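Local structure of ditrans,polycis-undecaprenyl-diphosphate synthase ((2E,6E)-farnesyl-diphosphate specific) (6ACS) at residues Gly157-Asp160 / Ala161-Asn165. The protein probably catalyses the sequential condensation of isopentenyl diphosphate with farnesyl diphosphate to make undecaprenyl diphosphate, precursor of the lipid carrier for bacterial cell-wall synthesis. Numbering follows the deposited sequence.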
ATOM      1  N   GLY B 157     -20.249  10.604 -20.951  1.00 33.94           N
ATOM      2  CA  GLY B 157     -21.597  10.238 -20.567  1.00 32.68           C
ATOM      3  C   GLY B 157     -21.831   8.749 -20.420  1.00 33.78           C
ATOM      4  O   GLY B 157     -22.987   8.318 -20.379  1.00 35.12           O
ATOM      5  N   GLU B 158     -20.772   7.946 -20.333  1.00 29.51           N
ATOM      6  CA  GLU B 158     -20.943   6.496 -20.241  1.00 32.39           C
ATOM      7  C   GLU B 158     -21.146   6.016 -18.808  1.00 36.01           C
ATOM      8  O   GLU B 158     -21.691   4.923 -18.598  1.00 40.85           O
ATOM      9  CB  GLU B 158     -19.731   5.789 -20.851  1.00 37.21           C
ATOM     10  CG  GLU B 158     -19.530   6.105 -22.328  1.00 42.74           C
ATOM     11  CD  GLU B 158     -18.186   5.643 -22.852  1.00 45.45           C
ATOM     12  OE1 GLU B 158     -17.395   5.083 -22.058  1.00 44.68           O
ATOM     13  OE2 GLU B 158     -17.923   5.843 -24.057  1.00 42.78           O
ATOM     14  N   ILE B 159     -20.709   6.804 -17.830  1.00 30.28           N
ATOM     15  CA  ILE B 159     -20.765   6.459 -16.416  1.00 29.06           C
ATOM     16  C   ILE B 159     -21.204   7.700 -15.661  1.00 31.79           C
ATOM     17  O   ILE B 159     -20.779   8.817 -15.984  1.00 30.93           O
ATOM     18  CB  ILE B 159     -19.391   5.966 -15.910  1.00 30.86           C
ATOM     19  CG1 ILE B 159     -18.997   4.667 -16.611  1.00 34.10           C
ATOM     20  CG2 ILE B 159     -19.390   5.764 -14.394  1.00 35.94           C
ATOM     21  CD1 ILE B 159     -17.669   4.094 -16.106  1.00 35.02           C
ATOM     22  N   ASP B 160     -22.077   7.508 -14.682  1.00 30.02           N
ATOM     23  CA  ASP B 160     -22.420   8.553 -13.729  1.00 29.99           C
ATOM     24  C   ASP B 160     -21.382   8.541 -12.611  1.00 31.21           C
ATOM     25  O   ASP B 160     -21.098   7.487 -12.031  1.00 29.15           O
ATOM     26  CB  ASP B 160     -23.835   8.322 -13.194  1.00 36.75           C
ATOM     27  CG  ASP B 160     -24.341   9.452 -12.308  1.00 48.73           C
ATOM     28  OD1 ASP B 160     -23.538  10.138 -11.639  1.00 50.31           O
ATOM     29  OD2 ASP B 160     -25.577   9.666 -12.307  1.00 55.52           O
ATOM     30  N   ALA B 161     -20.787   9.706 -12.333  1.00 29.14           N
ATOM     31  CA  ALA B 161     -19.714   9.770 -11.346  1.00 31.06           C
ATOM     32  C   ALA B 161     -20.165   9.226  -9.995  1.00 28.43           C
ATOM     33  O   ALA B 161     -19.347   8.714  -9.221  1.00 25.90           O
ATOM     34  CB  ALA B 161     -19.216  11.207 -11.216  1.00 30.43           C
ATOM     35  N   ASP B 162     -21.469   9.293  -9.706  1.00 29.44           N
ATOM     36  CA  ASP B 162     -21.973   8.778  -8.437  1.00 37.30           C
ATOM     37  C   ASP B 162     -21.822   7.264  -8.312  1.00 35.94           C
ATOM     38  O   ASP B 162     -21.881   6.742  -7.196  1.00 38.28           O
ATOM     39  CB  ASP B 162     -23.442   9.162  -8.274  1.00 48.57           C
ATOM     40  CG  ASP B 162     -23.644  10.661  -8.236  1.00 63.33           C
ATOM     41  OD1 ASP B 162     -22.647  11.389  -8.015  1.00 65.67           O
ATOM     42  OD2 ASP B 162     -24.798  11.113  -8.422  1.00 71.22           O
ATOM     43  N   GLN B 163     -21.637   6.551  -9.420  1.00 30.97           N
ATOM     44  CA  GLN B 163     -21.460   5.106  -9.372  1.00 29.50           C
ATOM     45  C   GLN B 163     -20.045   4.705  -8.976  1.00 28.45           C
ATOM     46  O   GLN B 163     -19.783   3.516  -8.763  1.00 28.21           O
ATOM     47  CB  GLN B 163     -21.775   4.458 -10.729  1.00 29.77           C
ATOM     48  CG  GLN B 163     -22.959   4.963 -11.576  0.51 29.42           C
ATOM     49  CD  GLN B 163     -22.932   4.377 -13.012  0.51 28.19           C
ATOM     50  OE1 GLN B 163     -23.152   5.082 -13.996  0.51 24.58           O
ATOM     51  NE2 GLN B 163     -22.643   3.085 -13.122  0.51 21.72           N
ATOM     52  N   ILE B 164     -19.111   5.647  -8.915  1.00 23.85           N
ATOM     53  CA  ILE B 164     -17.715   5.261  -8.728  1.00 22.48           C
ATOM     54  C   ILE B 164     -17.508   4.810  -7.283  1.00 26.36           C
ATOM     55  O   ILE B 164     -17.767   5.554  -6.330  1.00 27.73           O
ATOM     56  CB  ILE B 164     -16.779   6.410  -9.102  1.00 23.60           C
ATOM     57  CG1 ILE B 164     -16.894   6.686 -10.607  1.00 23.15           C
ATOM     58  CG2 ILE B 164     -15.329   6.079  -8.706  1.00 23.53           C
ATOM     59  CD1 ILE B 164     -16.326   8.047 -10.986  1.00 27.20           C
ATOM     60  N   ASN B 165     -17.019   3.589  -7.121  1.00 21.60           N
ATOM     61  CA  ASN B 165     -16.759   2.979  -5.821  1.00 21.00           C
ATOM     62  C   ASN B 165     -15.561   2.053  -5.999  1.00 21.73           C
ATOM     63  O   ASN B 165     -14.977   1.983  -7.083  1.00 20.79           O
ATOM     64  CB  ASN B 165     -18.010   2.239  -5.321  1.00 21.48           C
ATOM     65  CG  ASN B 165     -18.444   1.108  -6.257  1.00 27.22           C
ATOM     66  OD1 ASN B 165     -17.695   0.673  -7.115  1.00 28.87           O
ATOM     67  ND2 ASN B 165     -19.657   0.623  -6.068  1.00 32.16           N
TER
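Asp160 and Gln163 are joined by two hydrogen bonds of opposite direction where the chain turns into the short 3-10 segment 161-163. Asp160 O accepts Gln163 N at 2.8 Å, closing a four-residue turn, while Gln163 OE1 receives Asp160 N at 2.7 Å in the conformer described, a reciprocal pattern like a capping box. A second conformer of Gln163 is modelled, so this side-chain bond may be only partly populated. It is nearly straight at the hydrogen (165°), although the donor lies above the amide plane. Gln163 has the length for the task: its chain, extended beyond CG, runs back past Asp160 O, with Gln163 CG 3.2 Å from that oxygen, and carries the amide to the chain entering the turn. There Ile159 CG2 lies 3.8 Å from Gln163 OE1, the two side chains crossing at a slant.

Asp160 uses its carboxylate in the forward direction. With CG anti to the backbone N (chi1 -174°), Asp160 OD1 swings over the start of the turn and accepts Asp162 N at 3.0 Å from above the carboxylate plane, making an Asx turn. Aspartate suits this place because its short side chain reaches an amide two residues on. A further i to i+3 bond, Ile164 N to Ala161 O, continues the 3-10 turn.

Further out, Gly157 ends helix 139-155 in a Schellman motif, its positive phi favouring glycine, and Asn165 OD1 caps helix 166-170 at Leu168 N. Branched, aliphatic Ile159 and Ile164 suit nonpolar packing on helix 139-155, whereas small Ala161 fits beside Gln152 of the second subunit, whose NE2 also bonds Asp162 OD1.

Asp160 OD1 and Asp162 OD2 come within 3.6 Å, which would tend to raise their proton affinities; the hydrogen bonds to Asp160 OD1 and Asp162 OD1 probably offset part of that cost, and both exposed carboxylates could probably stay ionised.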